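PDB 6P2I: glycerate dehydrogenase from Bacillus sp. 5mfcol3.1, which reduces acyclic imino acids with NADPH, intercepting those that a partner oxidase generates in situ, to give amino acids. Local coordinates for residues K2-K8 and D25-D31. Numbering follows the deposited sequence.
Sequences KITYIDK and DFEVFYD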
loop_
_atom_site.group_PDB
_atom_site.type_symbol
_atom_site.label_atom_id
_atom_site.label_comp_id
_atom_site.label_asym_id
_atom_site.label_seq_id
_atom_site.Cartn_x
_atom_site.Cartn_y
_atom_site.Cartn_z
ATOM N N LYS A 2 -12.711 -20.386 37.609
ATOM C CA LYS A 2 -11.414 -20.580 36.987
ATOM C C LYS A 2 -11.484 -20.149 35.529
ATOM O O LYS A 2 -12.440 -20.480 34.822
ATOM C CB LYS A 2 -10.987 -22.046 37.071
ATOM C CG LYS A 2 -9.674 -22.359 36.365
ATOM C CD LYS A 2 -8.600 -22.777 37.357
ATOM C CE LYS A 2 -7.601 -23.748 36.739
ATOM N NZ LYS A 2 -6.976 -23.208 35.508
ATOM N N ILE A 3 -10.470 -19.407 35.091
ATOM C CA ILE A 3 -10.348 -18.926 33.720
ATOM C C ILE A 3 -9.003 -19.406 33.198
ATOM O O ILE A 3 -7.980 -19.239 33.873
ATOM C CB ILE A 3 -10.448 -17.391 33.660
ATOM C CG1 ILE A 3 -11.735 -16.935 34.349
ATOM C CG2 ILE A 3 -10.351 -16.882 32.202
ATOM C CD1 ILE A 3 -11.683 -15.522 34.877
ATOM N N THR A 4 -9.002 -20.033 32.026
ATOM C CA THR A 4 -7.788 -20.650 31.499
ATOM C C THR A 4 -7.583 -20.264 30.045
ATOM O O THR A 4 -8.427 -20.562 29.196
ATOM C CB THR A 4 -7.842 -22.171 31.614
ATOM O OG1 THR A 4 -8.049 -22.536 32.981
ATOM C CG2 THR A 4 -6.524 -22.768 31.137
ATOM N N TYR A 5 -6.455 -19.619 29.765
ATOM C CA TYR A 5 -5.989 -19.417 28.394
ATOM C C TYR A 5 -5.237 -20.698 28.040
ATOM O O TYR A 5 -4.132 -20.944 28.536
ATOM C CB TYR A 5 -5.120 -18.166 28.320
ATOM C CG TYR A 5 -4.999 -17.480 26.960
ATOM C CD1 TYR A 5 -4.587 -18.181 25.834
ATOM C CD2 TYR A 5 -5.267 -16.126 26.821
ATOM C CE1 TYR A 5 -4.447 -17.550 24.586
ATOM C CE2 TYR A 5 -5.137 -15.486 25.579
ATOM C CZ TYR A 5 -4.728 -16.208 24.471
ATOM O OH TYR A 5 -4.585 -15.577 23.248
ATOM N N ILE A 6 -5.858 -21.555 27.222
ATOM C CA ILE A 6 -5.391 -22.939 27.124
ATOM C C ILE A 6 -4.205 -23.142 26.198
ATOM O O ILE A 6 -3.638 -24.240 26.183
ATOM C CB ILE A 6 -6.517 -23.892 26.678
ATOM C CG1 ILE A 6 -6.889 -23.656 25.210
ATOM C CG2 ILE A 6 -7.715 -23.787 27.625
ATOM C CD1 ILE A 6 -7.788 -24.764 24.635
ATOM N N ASP A 7 -3.804 -22.135 25.417
ATOM C CA ASP A 7 -2.667 -22.302 24.521
ATOM C C ASP A 7 -1.941 -20.966 24.390
ATOM O O ASP A 7 -2.385 -19.945 24.916
ATOM C CB ASP A 7 -3.083 -22.886 23.151
ATOM C CG ASP A 7 -4.273 -22.158 22.508
ATOM O OD1 ASP A 7 -4.595 -21.030 22.917
ATOM O OD2 ASP A 7 -4.899 -22.746 21.592
ATOM N N LYS A 8 -0.788 -20.991 23.715
ATOM C CA LYS A 8 0.207 -19.919 23.800
ATOM C C LYS A 8 -0.310 -18.587 23.272
ATOM O O LYS A 8 -0.561 -18.450 22.066
ATOM C CB LYS A 8 1.470 -20.321 23.030
ATOM C CG LYS A 8 2.626 -19.350 23.151
ATOM C CD LYS A 8 3.910 -19.975 22.621
ATOM C CE LYS A 8 3.937 -19.997 21.098
ATOM N NZ LYS A 8 4.639 -18.817 20.508
ATOM N N ASP A 25 -9.565 -17.309 39.293
ATOM C CA ASP A 25 -8.266 -17.965 39.169
ATOM C C ASP A 25 -7.889 -18.091 37.698
ATOM O O ASP A 25 -8.453 -18.916 36.973
ATOM C CB ASP A 25 -8.311 -19.331 39.848
ATOM C CG ASP A 25 -6.983 -20.072 39.787
ATOM O OD1 ASP A 25 -5.940 -19.456 39.515
ATOM O OD2 ASP A 25 -6.987 -21.293 40.040
ATOM N N PHE A 26 -6.911 -17.304 37.268
ATOM C CA PHE A 26 -6.487 -17.251 35.877
ATOM C C PHE A 26 -5.226 -18.084 35.695
ATOM O O PHE A 26 -4.254 -17.920 36.443
ATOM C CB PHE A 26 -6.241 -15.795 35.466
ATOM C CG PHE A 26 -5.981 -15.594 33.992
ATOM C CD1 PHE A 26 -6.620 -16.369 33.037
ATOM C CD2 PHE A 26 -5.108 -14.600 33.567
ATOM C CE1 PHE A 26 -6.377 -16.173 31.681
ATOM C CE2 PHE A 26 -4.865 -14.383 32.219
ATOM C CZ PHE A 26 -5.501 -15.164 31.268
ATOM N N GLU A 27 -5.254 -18.998 34.727
ATOM C CA GLU A 27 -4.093 -19.817 34.398
ATOM C C GLU A 27 -3.836 -19.705 32.907
ATOM O O GLU A 27 -4.772 -19.750 32.111
ATOM C CB GLU A 27 -4.292 -21.287 34.774
ATOM C CG GLU A 27 -3.076 -22.168 34.463
ATOM C CD GLU A 27 -3.201 -23.573 35.037
ATOM O OE1 GLU A 27 -4.340 -24.054 35.243
ATOM O OE2 GLU A 27 -2.148 -24.193 35.296
ATOM N N VAL A 28 -2.569 -19.555 32.534
ATOM C CA VAL A 28 -2.171 -19.388 31.143
ATOM C C VAL A 28 -1.144 -20.455 30.811
ATOM O O VAL A 28 -0.194 -20.660 31.573
ATOM C CB VAL A 28 -1.581 -17.993 30.894
ATOM C CG1 VAL A 28 -1.261 -17.810 29.413
ATOM C CG2 VAL A 28 -2.536 -16.928 31.377
ATOM N N PHE A 29 -1.320 -21.114 29.669
ATOM C CA PHE A 29 -0.385 -22.119 29.179
ATOM C C PHE A 29 0.365 -21.564 27.981
ATOM O O PHE A 29 -0.254 -21.148 26.997
ATOM C CB PHE A 29 -1.106 -23.403 28.781
ATOM C CG PHE A 29 -1.646 -24.168 29.952
ATOM C CD1 PHE A 29 -0.872 -25.130 30.581
ATOM C CD2 PHE A 29 -2.923 -23.923 30.424
ATOM C CE1 PHE A 29 -1.363 -25.845 31.667
ATOM C CE2 PHE A 29 -3.423 -24.632 31.506
ATOM C CZ PHE A 29 -2.639 -25.597 32.129
ATOM N N TYR A 30 1.689 -21.586 28.052
ATOM C CA TYR A 30 2.496 -21.029 26.965
ATOM C C TYR A 30 3.021 -22.132 26.055
ATOM O O TYR A 30 4.215 -22.252 25.804
ATOM C CB TYR A 30 3.626 -20.187 27.538
ATOM C CG TYR A 30 3.128 -18.977 28.300
ATOM C CD1 TYR A 30 2.812 -19.059 29.658
ATOM C CD2 TYR A 30 2.953 -17.764 27.656
ATOM C CE1 TYR A 30 2.352 -17.944 30.347
ATOM C CE2 TYR A 30 2.490 -16.659 28.331
ATOM C CZ TYR A 30 2.199 -16.747 29.669
ATOM O OH TYR A 30 1.741 -15.626 30.329
ATOM N N ASP A 31 2.112 -22.964 25.559
ATOM C CA ASP A 31 2.474 -24.074 24.694
ATOM C C ASP A 31 1.310 -24.345 23.756
ATOM O O ASP A 31 0.278 -23.671 23.803
ATOM C CB ASP A 31 2.849 -25.318 25.509
ATOM C CG ASP A 31 1.705 -25.825 26.391
ATOM O OD1 ASP A 31 0.538 -25.438 26.172
ATOM O OD2 ASP A 31 1.979 -26.626 27.310
#
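Ile3, Tyr5, Phe26 and Val28 form the apolar face shared by the two strands. CG2 of Ile3 rests 3.9 Å from CD1 of Phe26, and Tyr5 CB touches both Phe26 CE1 and Val28 CG1. With CG anti to its backbone N (chi1 -172°), Phe26 turns its ring edge to the Ile3 carbonyl, CD1 lying 3.3 Å from Ile3 O; helix 14-23 covers this face through Ile20. That helix links the strands in a beta-alpha-beta unit, putting 25-28 at the edge of a five-stranded parallel sheet, beside 2-5 and separate from the seven-stranded one, consistent with the substrate-binding domain of 2-hydroxyacid dehydrogenase relatives. As parallel pairing requires, Ile3 bonds to the residues flanking its partner Phe26: its N to Asp25 O (2.8 Å), its O from Glu27 N (2.9 Å); Tyr5 repeats this around Val28. On the other face, beta-branched Thr4 sets its CG2 in plane at the Phe29 ring edge, 3.6 Å from CE2, while its OG1 accepts a bond from Lys2 NZ (2.8 Å). The long lysine chain bends at chi2 (114°) to bring that ammonium also to Glu27 OE1 (2.8 Å), meeting the anti lone pair in a salt bridge. At the C-terminal end of strand 2-5, Tyr5, whose OH bonds Glu51 of the D-arginine pocket, brings its side chain to about 5 Å from the ligand.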